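Local coordinates for protein trimethylamine-N-oxide reductase (Haemophilus influenzae, PDB 7L5I) that probably reduces S- and N-oxides such as trimethylamine N-oxide at a molybdenum centre held by two molybdopterin guanine dinucleotides, at residues Leu187-Val192 with Trp609-Glu614; Met225-Lys230 with Tyr388-Val393; Lys295-Tyr300 with Gly629-Phe634. All blocks are in the same frame, centred on the assembly; numbering follows the deposited sequence.

Contact 1 of 3, residues Leu187-Val192 with Trp609-Glu614. With EPE (4-(2-hydroxyethyl)-1-piperazine ethanesulfonic acid), chain H.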
loop_
_atom_site.group_PDB
_atom_site.type_symbol
_atom_site.label_atom_id
_atom_site.label_comp_id
_atom_site.label_asym_id
_atom_site.label_seq_id
_atom_site.Cartn_x
_atom_site.Cartn_y
_atom_site.Cartn_z
ATOM N N LEU A 187 6.240 -8.632 19.186
ATOM C CA LEU A 187 5.869 -10.016 18.939
ATOM C C LEU A 187 7.000 -10.888 18.417
ATOM O O LEU A 187 6.832 -12.108 18.372
ATOM C CB LEU A 187 4.722 -10.092 17.916
ATOM C CG LEU A 187 3.422 -9.434 18.395
ATOM C CD1 LEU A 187 2.421 -9.359 17.265
ATOM C CD2 LEU A 187 2.811 -10.171 19.589
ATOM N N GLY A 188 8.125 -10.308 18.020
ATOM C CA GLY A 188 9.224 -11.079 17.483
ATOM C C GLY A 188 9.043 -11.520 16.058
ATOM O O GLY A 188 9.745 -12.425 15.602
ATOM N N THR A 189 8.139 -10.880 15.326
ATOM C CA THR A 189 7.838 -11.253 13.948
ATOM C C THR A 189 7.225 -10.034 13.282
ATOM O O THR A 189 6.727 -9.134 13.953
ATOM C CB THR A 189 6.905 -12.473 13.915
ATOM O OG1 THR A 189 6.896 -13.063 12.608
ATOM C CG2 THR A 189 5.487 -12.099 14.296
ATOM N N ILE A 190 7.281 -9.999 11.949
ATOM C CA ILE A 190 6.789 -8.807 11.259
ATOM C C ILE A 190 5.278 -8.683 11.391
ATOM O O ILE A 190 4.737 -7.567 11.416
ATOM C CB ILE A 190 7.238 -8.845 9.787
ATOM C CG1 ILE A 190 7.048 -7.477 9.143
ATOM C CG2 ILE A 190 6.465 -9.897 9.011
ATOM C CD1 ILE A 190 7.667 -7.398 7.750
ATOM N N GLU A 191 4.574 -9.815 11.448
ATOM C CA GLU A 191 3.161 -9.916 11.780
ATOM C C GLU A 191 2.227 -9.453 10.664
ATOM O O GLU A 191 1.233 -10.134 10.377
ATOM C CB GLU A 191 2.862 -9.147 13.090
ATOM C CG GLU A 191 1.475 -9.419 13.676
ATOM C CD GLU A 191 1.245 -10.879 14.116
ATOM O OE1 GLU A 191 2.231 -11.583 14.438
ATOM O OE2 GLU A 191 0.059 -11.305 14.175
ATOM N N VAL A 192 2.502 -8.303 10.041
ATOM C CA VAL A 192 1.539 -7.729 9.096
ATOM C C VAL A 192 1.449 -8.499 7.783
ATOM O O VAL A 192 0.424 -8.371 7.077
ATOM C CB VAL A 192 1.887 -6.253 8.798
ATOM C CG1 VAL A 192 1.632 -5.409 10.054
ATOM C CG2 VAL A 192 3.327 -6.083 8.325
ATOM N N TRP A 609 -6.480 -23.811 11.404
ATOM C CA TRP A 609 -5.280 -23.215 11.972
ATOM C C TRP A 609 -5.593 -21.930 12.730
ATOM O O TRP A 609 -6.298 -21.043 12.229
ATOM C CB TRP A 609 -4.246 -22.934 10.880
ATOM C CG TRP A 609 -2.942 -22.493 11.458
ATOM C CD1 TRP A 609 -2.038 -23.259 12.146
ATOM C CD2 TRP A 609 -2.405 -21.173 11.428
ATOM N NE1 TRP A 609 -0.959 -22.487 12.536
ATOM C CE2 TRP A 609 -1.166 -21.200 12.104
ATOM C CE3 TRP A 609 -2.849 -19.963 10.897
ATOM C CZ2 TRP A 609 -0.377 -20.063 12.262
ATOM C CZ3 TRP A 609 -2.047 -18.840 11.044
ATOM C CH2 TRP A 609 -0.826 -18.903 11.705
ATOM N N VAL A 610 -5.040 -21.828 13.943
ATOM C CA VAL A 610 -5.217 -20.672 14.812
ATOM C C VAL A 610 -3.848 -20.036 15.044
ATOM O O VAL A 610 -2.922 -20.683 15.550
ATOM C CB VAL A 610 -5.894 -21.069 16.137
ATOM C CG1 VAL A 610 -5.959 -19.887 17.105
ATOM C CG2 VAL A 610 -7.281 -21.641 15.880
ATOM N N ARG A 611 -3.724 -18.764 14.678
ATOM C CA ARG A 611 -2.485 -18.045 14.905
ATOM C C ARG A 611 -2.225 -17.911 16.406
ATOM O O ARG A 611 -3.126 -17.643 17.189
ATOM C CB ARG A 611 -2.576 -16.688 14.206
ATOM C CG ARG A 611 -1.243 -15.973 14.066
ATOM C CD ARG A 611 -1.292 -14.761 13.112
ATOM N NE ARG A 611 0.014 -14.098 13.207
ATOM C CZ ARG A 611 1.107 -14.496 12.576
ATOM N NH1 ARG A 611 1.071 -15.525 11.711
ATOM N NH2 ARG A 611 2.258 -13.875 12.781
ATOM N N TYR A 612 -0.977 -18.132 16.806
ATOM C CA TYR A 612 -0.555 -18.081 18.211
ATOM C C TYR A 612 -1.169 -19.210 19.033
ATOM O O TYR A 612 -1.097 -19.193 20.260
ATOM C CB TYR A 612 -0.823 -16.708 18.852
ATOM C CG TYR A 612 0.113 -15.660 18.274
ATOM C CD1 TYR A 612 1.484 -15.780 18.448
ATOM C CD2 TYR A 612 -0.347 -14.625 17.479
ATOM C CE1 TYR A 612 2.364 -14.907 17.880
ATOM C CE2 TYR A 612 0.556 -13.732 16.891
ATOM C CZ TYR A 612 1.910 -13.885 17.108
ATOM O OH TYR A 612 2.861 -13.044 16.564
ATOM N N GLY A 613 -1.729 -20.222 18.374
ATOM C CA GLY A 613 -2.263 -21.358 19.101
ATOM C C GLY A 613 -1.190 -22.132 19.845
ATOM O O GLY A 613 -1.411 -22.592 20.970
ATOM N N GLU A 614 -0.015 -22.280 19.234
ATOM C CA GLU A 614 1.050 -23.017 19.915
ATOM C C GLU A 614 1.629 -22.210 21.069
ATOM O O GLU A 614 1.923 -22.762 22.137
ATOM C CB GLU A 614 2.133 -23.395 18.927
ATOM C CG GLU A 614 1.655 -24.438 17.907
ATOM C CD GLU A 614 0.837 -25.579 18.536
ATOM O OE1 GLU A 614 -0.333 -25.765 18.123
ATOM O OE2 GLU A 614 1.350 -26.274 19.451
HETATM N N1 EPE H . 5.159 -16.479 14.322
HETATM C C2 EPE H . 6.471 -17.050 14.637
HETATM C C3 EPE H . 7.545 -16.366 13.804
HETATM N N4 EPE H . 7.265 -16.444 12.386
HETATM C C5 EPE H . 5.880 -16.219 11.995
HETATM C C6 EPE H . 4.837 -16.842 12.934
HETATM C C7 EPE H . 8.269 -15.960 11.437
HETATM C C8 EPE H . 9.646 -15.642 12.018
HETATM O O8 EPE H . 9.637 -14.372 12.643
HETATM C C9 EPE H . 4.286 -16.998 15.391
HETATM C C10 EPE H . 2.813 -17.124 15.058
HETATM S S EPE H . 2.479 -18.894 14.943
HETATM O O1S EPE H . 3.297 -19.642 15.907
HETATM O O2S EPE H . 1.073 -19.201 15.172
HETATM O O3S EPE H . 2.838 -19.246 13.589
HETATM O O HOH W 1 5.436 -13.951 17.018
#
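Arg611 grips the carboxylate of Glu191 side-on in a two-nitrogen salt bridge that ties the loop after helix 179-187 to the type II beta turn Val610-Gly613. NH2 of Arg611 lies 2.8 Å from OE1 of Glu191 in a nearly straight bond (173°), and NE of Arg611 is 3.0 Å from OE2. The two groups are far from coplanar, at 60°: OE1 sits in the guanidinium plane, yet both nitrogens come from above the carboxylate plane. Tyr612 OH donates to Glu191 OE1 over 2.7 Å from the opposite face, on the syn side but tilted well out of the carboxylate plane. Glu191 reaches this position because CG stands anti to the backbone N (chi1 -168°) and the chain then bends at chi2. Arg611 is shared between Glu191, Glu194 (which also bonds Thr189 OG1) and, through NH1, the sulfonate of one HEPES molecule; these anions would probably favour its charged form. A water donates to both Leu187 O and Tyr612 OH. A second HEPES, like the first probably from the crystallisation liquor, has C10 3.6 Å above the plane of the Tyr612 ring, toward the rim, and its O2S accepts from Tyr612 N. Phe382 of strand 381-383 touches Leu187, Glu191 and Tyr612. Between the two segments the packing is slight: Thr189 CG2 comes to 3.6 Å and Leu187 CB to 3.7 Å from Tyr612 OH.

Contact 2 of 3, residues Met225-Lys230 with Tyr388-Val393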
loop_
_atom_site.group_PDB
_atom_site.type_symbol
_atom_site.label_atom_id
_atom_site.label_comp_id
_atom_site.label_asym_id
_atom_site.label_seq_id
_atom_site.Cartn_x
_atom_site.Cartn_y
_atom_site.Cartn_z
ATOM N N MET A 225 0.194 -10.560 -5.440
ATOM C CA MET A 225 0.188 -11.457 -6.591
ATOM C C MET A 225 -1.111 -11.178 -7.338
ATOM O O MET A 225 -1.251 -10.111 -7.934
ATOM C CB MET A 225 0.363 -12.885 -6.119
ATOM C CG MET A 225 1.776 -13.044 -5.586
ATOM S SD MET A 225 2.151 -14.677 -4.932
ATOM C CE MET A 225 1.130 -14.691 -3.494
ATOM N N SER A 226 -2.073 -12.076 -7.279
ATOM C CA SER A 226 -3.357 -11.856 -7.947
ATOM C C SER A 226 -4.456 -12.284 -6.988
ATOM O O SER A 226 -4.435 -13.409 -6.497
ATOM C CB SER A 226 -3.397 -12.645 -9.262
ATOM O OG SER A 226 -4.603 -12.469 -9.960
ATOM N N THR A 227 -5.423 -11.408 -6.713
ATOM C CA THR A 227 -6.369 -11.742 -5.649
ATOM C C THR A 227 -7.100 -13.062 -5.902
ATOM O O THR A 227 -7.635 -13.296 -6.986
ATOM C CB THR A 227 -7.392 -10.618 -5.440
ATOM O OG1 THR A 227 -8.322 -11.051 -4.435
ATOM C CG2 THR A 227 -8.159 -10.240 -6.713
ATOM N N ASP A 228 -7.158 -13.915 -4.860
ATOM C CA ASP A 228 -7.929 -15.163 -4.942
ATOM C C ASP A 228 -9.427 -14.953 -4.799
ATOM O O ASP A 228 -10.190 -15.900 -5.048
ATOM C CB ASP A 228 -7.411 -16.195 -3.913
ATOM C CG ASP A 228 -7.642 -15.804 -2.442
ATOM O OD1 ASP A 228 -8.591 -15.092 -2.099
ATOM O OD2 ASP A 228 -6.837 -16.277 -1.587
ATOM N N GLN A 229 -9.863 -13.738 -4.459
ATOM C CA GLN A 229 -11.256 -13.303 -4.393
ATOM C C GLN A 229 -12.021 -13.939 -3.246
ATOM O O GLN A 229 -13.220 -13.688 -3.108
ATOM C CB GLN A 229 -11.990 -13.574 -5.718
ATOM C CG GLN A 229 -11.225 -13.015 -6.896
ATOM C CD GLN A 229 -12.037 -12.954 -8.172
ATOM O OE1 GLN A 229 -12.337 -11.870 -8.662
ATOM N NE2 GLN A 229 -12.424 -14.127 -8.703
ATOM N N LYS A 230 -11.364 -14.706 -2.379
ATOM C CA LYS A 230 -12.070 -15.425 -1.336
ATOM C C LYS A 230 -12.198 -14.648 -0.033
ATOM O O LYS A 230 -13.105 -14.940 0.755
ATOM C CB LYS A 230 -11.367 -16.758 -1.045
ATOM C CG LYS A 230 -11.339 -17.716 -2.225
ATOM C CD LYS A 230 -12.735 -18.073 -2.684
ATOM C CE LYS A 230 -12.748 -18.953 -3.930
ATOM N NZ LYS A 230 -14.172 -19.239 -4.303
ATOM N N TYR A 388 -6.037 -7.242 3.929
ATOM C CA TYR A 388 -5.016 -7.126 2.910
ATOM C C TYR A 388 -4.835 -8.477 2.245
ATOM O O TYR A 388 -4.480 -9.464 2.905
ATOM C CB TYR A 388 -3.688 -6.631 3.499
ATOM C CG TYR A 388 -2.544 -6.699 2.541
ATOM C CD1 TYR A 388 -2.345 -5.701 1.575
ATOM C CD2 TYR A 388 -1.624 -7.720 2.620
ATOM C CE1 TYR A 388 -1.280 -5.763 0.695
ATOM C CE2 TYR A 388 -0.549 -7.794 1.744
ATOM C CZ TYR A 388 -0.383 -6.808 0.784
ATOM O OH TYR A 388 0.663 -6.850 -0.092
ATOM N N SER A 389 -5.085 -8.519 0.936
ATOM C CA SER A 389 -4.693 -9.663 0.103
ATOM C C SER A 389 -5.171 -11.000 0.659
ATOM O O SER A 389 -4.479 -12.004 0.578
ATOM C CB SER A 389 -3.185 -9.656 -0.106
ATOM O OG SER A 389 -2.817 -8.464 -0.778
ATOM N N ASN A 390 -6.391 -11.016 1.196
ATOM C CA ASN A 390 -7.101 -12.255 1.532
ATOM C C ASN A 390 -6.414 -13.022 2.665
ATOM O O ASN A 390 -6.402 -14.262 2.703
ATOM C CB ASN A 390 -7.257 -13.119 0.296
ATOM C CG ASN A 390 -7.944 -12.381 -0.814
ATOM O OD1 ASN A 390 -9.102 -12.028 -0.699
ATOM N ND2 ASN A 390 -7.204 -12.062 -1.862
ATOM N N GLY A 391 -5.884 -12.277 3.627
ATOM C CA GLY A 391 -5.378 -12.916 4.830
ATOM C C GLY A 391 -6.450 -13.748 5.505
ATOM O O GLY A 391 -7.619 -13.350 5.609
ATOM N N GLY A 392 -6.050 -14.946 5.964
ATOM C CA GLY A 392 -6.964 -15.835 6.626
ATOM C C GLY A 392 -7.614 -16.869 5.745
ATOM O O GLY A 392 -8.138 -17.853 6.259
ATOM N N VAL A 393 -7.602 -16.678 4.430
ATOM C CA VAL A 393 -8.125 -17.735 3.563
ATOM C C VAL A 393 -7.238 -18.955 3.734
ATOM O O VAL A 393 -6.003 -18.837 3.623
ATOM C CB VAL A 393 -8.163 -17.280 2.101
ATOM C CG1 VAL A 393 -8.620 -18.428 1.196
ATOM C CG2 VAL A 393 -9.106 -16.094 1.985
HETATM O O HOH W 2 -5.102 -15.556 0.346
#
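Asn390, presented by the type I' turn Tyr388-Gly391 in the loop after strand 381-383, pushes its amide into the bend of residues 227-230, where an ST turn at Thr227 and an Asx turn at Asp228 follow one another directly. Strand 226-227 is the outermost strand of a mixed sheet, beside 512-517, and Asn390 ND2 also bonds Gly517 O at the end of that neighbour. On the tight side, Asn390 ND2 donates to Thr227 OG1 over 3.0 Å at 159°, with the acceptor 10° from the amide plane. The same OG1 accepts from Gln229 N. Asn390 OD1 accepts from Gly231 N, which fixes the rotation of the amide at both ends. Asp228 OD1 presses on Asn390 CG at 3.1 Å without bonding to it; its bond goes to Lys230 N, 2.8 Å away. Asp228 CG takes the position between N and C (chi1 67°), from which OD1 can reach the backbone N of Lys230.

The other side is looser: a single water bridges Asp228 OD2 and Asn390 O, while OD2 has a second partner in Ser520. At the far end of the type II turn Asn390-Val393 contact is apolar, Val393 CG2 resting 3.8 Å from Lys230 CB.

Contact 3 of 3, residues Lys295-Tyr300 with Gly629-Phe634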
loop_
_atom_site.group_PDB
_atom_site.type_symbol
_atom_site.label_atom_id
_atom_site.label_comp_id
_atom_site.label_asym_id
_atom_site.label_seq_id
_atom_site.Cartn_x
_atom_site.Cartn_y
_atom_site.Cartn_z
ATOM N N LYS A 295 1.001 -14.608 32.246
ATOM C CA LYS A 295 1.626 -15.774 31.644
ATOM C C LYS A 295 2.189 -15.478 30.260
ATOM O O LYS A 295 3.196 -16.074 29.875
ATOM C CB LYS A 295 0.595 -16.891 31.562
ATOM C CG LYS A 295 1.109 -18.219 31.037
ATOM C CD LYS A 295 0.036 -19.307 31.173
ATOM C CE LYS A 295 0.555 -20.639 30.642
ATOM N NZ LYS A 295 -0.516 -21.642 30.403
ATOM N N TYR A 296 1.578 -14.561 29.509
ATOM C CA TYR A 296 1.889 -14.404 28.088
ATOM C C TYR A 296 2.411 -13.027 27.706
ATOM O O TYR A 296 2.744 -12.811 26.525
ATOM C CB TYR A 296 0.636 -14.718 27.255
ATOM C CG TYR A 296 0.104 -16.125 27.398
ATOM C CD1 TYR A 296 0.658 -17.191 26.687
ATOM C CD2 TYR A 296 -0.960 -16.395 28.251
ATOM C CE1 TYR A 296 0.152 -18.467 26.820
ATOM C CE2 TYR A 296 -1.476 -17.653 28.380
ATOM C CZ TYR A 296 -0.911 -18.696 27.676
ATOM O OH TYR A 296 -1.448 -19.958 27.821
ATOM N N THR A 297 2.505 -12.090 28.651
ATOM C CA THR A 297 2.995 -10.762 28.339
ATOM C C THR A 297 4.103 -10.359 29.299
ATOM O O THR A 297 4.286 -10.952 30.369
ATOM C CB THR A 297 1.886 -9.693 28.371
ATOM O OG1 THR A 297 1.588 -9.331 29.738
ATOM C CG2 THR A 297 0.632 -10.192 27.683
ATOM N N SER A 298 4.855 -9.357 28.878
ATOM C CA SER A 298 5.911 -8.746 29.674
ATOM C C SER A 298 5.598 -7.264 29.806
ATOM O O SER A 298 5.337 -6.590 28.805
ATOM C CB SER A 298 7.283 -8.952 29.033
ATOM O OG SER A 298 8.307 -8.396 29.842
ATOM N N GLY A 299 5.572 -6.772 31.040
ATOM C CA GLY A 299 5.463 -5.354 31.272
ATOM C C GLY A 299 4.065 -4.815 31.470
ATOM O O GLY A 299 3.889 -3.591 31.453
ATOM N N TYR A 300 3.059 -5.679 31.644
ATOM C CA TYR A 300 1.700 -5.181 31.785
ATOM C C TYR A 300 1.571 -4.259 32.999
ATOM O O TYR A 300 0.877 -3.236 32.942
ATOM C CB TYR A 300 0.677 -6.316 31.895
ATOM C CG TYR A 300 -0.676 -5.736 32.259
ATOM C CD1 TYR A 300 -1.432 -5.046 31.308
ATOM C CD2 TYR A 300 -1.147 -5.773 33.568
ATOM C CE1 TYR A 300 -2.637 -4.443 31.650
ATOM C CE2 TYR A 300 -2.353 -5.182 33.906
ATOM C CZ TYR A 300 -3.096 -4.529 32.945
ATOM O OH TYR A 300 -4.306 -3.928 33.270
ATOM N N GLY A 629 10.490 -13.678 25.551
ATOM C CA GLY A 629 9.719 -14.793 25.057
ATOM C C GLY A 629 8.223 -14.576 25.076
ATOM O O GLY A 629 7.478 -15.496 24.724
ATOM N N LYS A 630 7.768 -13.398 25.490
ATOM C CA LYS A 630 6.362 -13.070 25.615
ATOM C C LYS A 630 6.031 -11.838 24.782
ATOM O O LYS A 630 6.901 -11.204 24.165
ATOM C CB LYS A 630 6.010 -12.856 27.098
ATOM C CG LYS A 630 6.212 -14.111 27.954
ATOM C CD LYS A 630 5.899 -13.863 29.437
ATOM C CE LYS A 630 6.907 -12.916 30.036
ATOM N NZ LYS A 630 6.613 -12.706 31.497
ATOM N N ILE A 631 4.744 -11.496 24.772
ATOM C CA ILE A 631 4.267 -10.245 24.191
ATOM C C ILE A 631 4.794 -9.058 24.995
ATOM O O ILE A 631 4.500 -8.925 26.181
ATOM C CB ILE A 631 2.736 -10.217 24.152
ATOM C CG1 ILE A 631 2.196 -11.391 23.347
ATOM C CG2 ILE A 631 2.254 -8.905 23.571
ATOM C CD1 ILE A 631 0.695 -11.613 23.526
ATOM N N GLU A 632 5.484 -8.137 24.331
ATOM C CA GLU A 632 6.170 -7.041 25.021
ATOM C C GLU A 632 5.261 -5.819 25.035
ATOM O O GLU A 632 5.303 -4.964 24.155
ATOM C CB GLU A 632 7.519 -6.748 24.370
ATOM C CG GLU A 632 8.444 -7.937 24.338
ATOM C CD GLU A 632 9.688 -7.762 25.198
ATOM O OE1 GLU A 632 10.377 -6.721 25.063
ATOM O OE2 GLU A 632 9.984 -8.681 26.000
ATOM N N ILE A 633 4.428 -5.746 26.064
ATOM C CA ILE A 633 3.638 -4.531 26.291
ATOM C C ILE A 633 4.545 -3.382 26.697
ATOM O O ILE A 633 4.377 -2.255 26.240
ATOM C CB ILE A 633 2.558 -4.809 27.343
ATOM C CG1 ILE A 633 1.547 -5.803 26.777
ATOM C CG2 ILE A 633 1.880 -3.501 27.751
ATOM C CD1 ILE A 633 0.450 -6.192 27.760
ATOM N N PHE A 634 5.516 -3.651 27.563
ATOM C CA PHE A 634 6.654 -2.770 27.797
ATOM C C PHE A 634 7.863 -3.415 27.142
ATOM O O PHE A 634 8.157 -4.595 27.395
ATOM C CB PHE A 634 6.899 -2.567 29.285
ATOM C CG PHE A 634 7.958 -1.528 29.577
ATOM C CD1 PHE A 634 9.287 -1.870 29.591
ATOM C CD2 PHE A 634 7.602 -0.217 29.830
ATOM C CE1 PHE A 634 10.248 -0.921 29.859
ATOM C CE2 PHE A 634 8.563 0.737 30.100
ATOM C CZ PHE A 634 9.888 0.380 30.109
HETATM O O HOH W 3 9.600 -5.862 29.146
HETATM O O HOH W 4 8.741 -10.577 31.778
#
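Thr297 and Ile631 are paired on one face of a two-stranded parallel sheet, and their side chains cross obliquely with Thr297 CG2 4.1 Å from Ile631 CB. Ile633 reaches towards the same threonine, its CD1 lying 3.8 Å from Thr297 CB. That methyl also meets Tyr300, whose side chain runs beside Ile633 in the same direction and presents its ring edge to CD1. Helix 359-372 packs against this mostly apolar face through Val366, Ser370 and Met371, and Thr297 OG1 is bonded to Leu293 O in helix 290-296.

Ser298 and Glu632 turn to the opposite face, and polar groups collect there. Lys630 lies across the backbone of residues 295-297: CB passes Tyr296 O, and a bend at chi3 (-67°) brings NZ to 3.1 Å from Thr297 O, above the carbonyl plane. Two waters meet Ser298 OG, one shared with Lys630 NZ and the other with Phe634 O. Glu632 turns its OE2 to Ser628.

Between the faces, Ile631 N donates to Tyr296 O over 3.0 Å (158°), and Ser298 N to Ile631 O over 2.8 Å (161°). At the end of the pairing, Ser298 O accepts from Phe634 N at 3.2 Å, and a weak, strongly bent bond from Ile633 N. Here Gly299 CA, just before helix 300-307, lies 3.7 Å from Phe634 CB.

The chemistry implies a two-sided junction: apolar carbons pack towards the helix, while the Lys630 amino group, probably charged, adds a side-chain bond and a water link to the short strand pairing.

How the contacts relate
Along the chain the segments come in the order 187-192, 225-230, 295-300, 388-393, 609-614 and 629-634. Contact 2 therefore closes within the span of contact 1, whereas contact 3 alternates with both. Contacts 1 and 3 are neighbours, with centres 14 Å apart, and touch where Leu187 CD2 packs 4.0 Å from Ile631 CG1. Contact 2 lies deeper, its centre 18 Å from that of contact 1 and 31 Å from that of contact 3, and the Thr227 side chain is about 9 Å from a bound molybdopterin guanine dinucleotide. Contacts 1 and 3 both fasten residues 609-634 to earlier chain, while contact 2 joins two parts of the region around the cofactor.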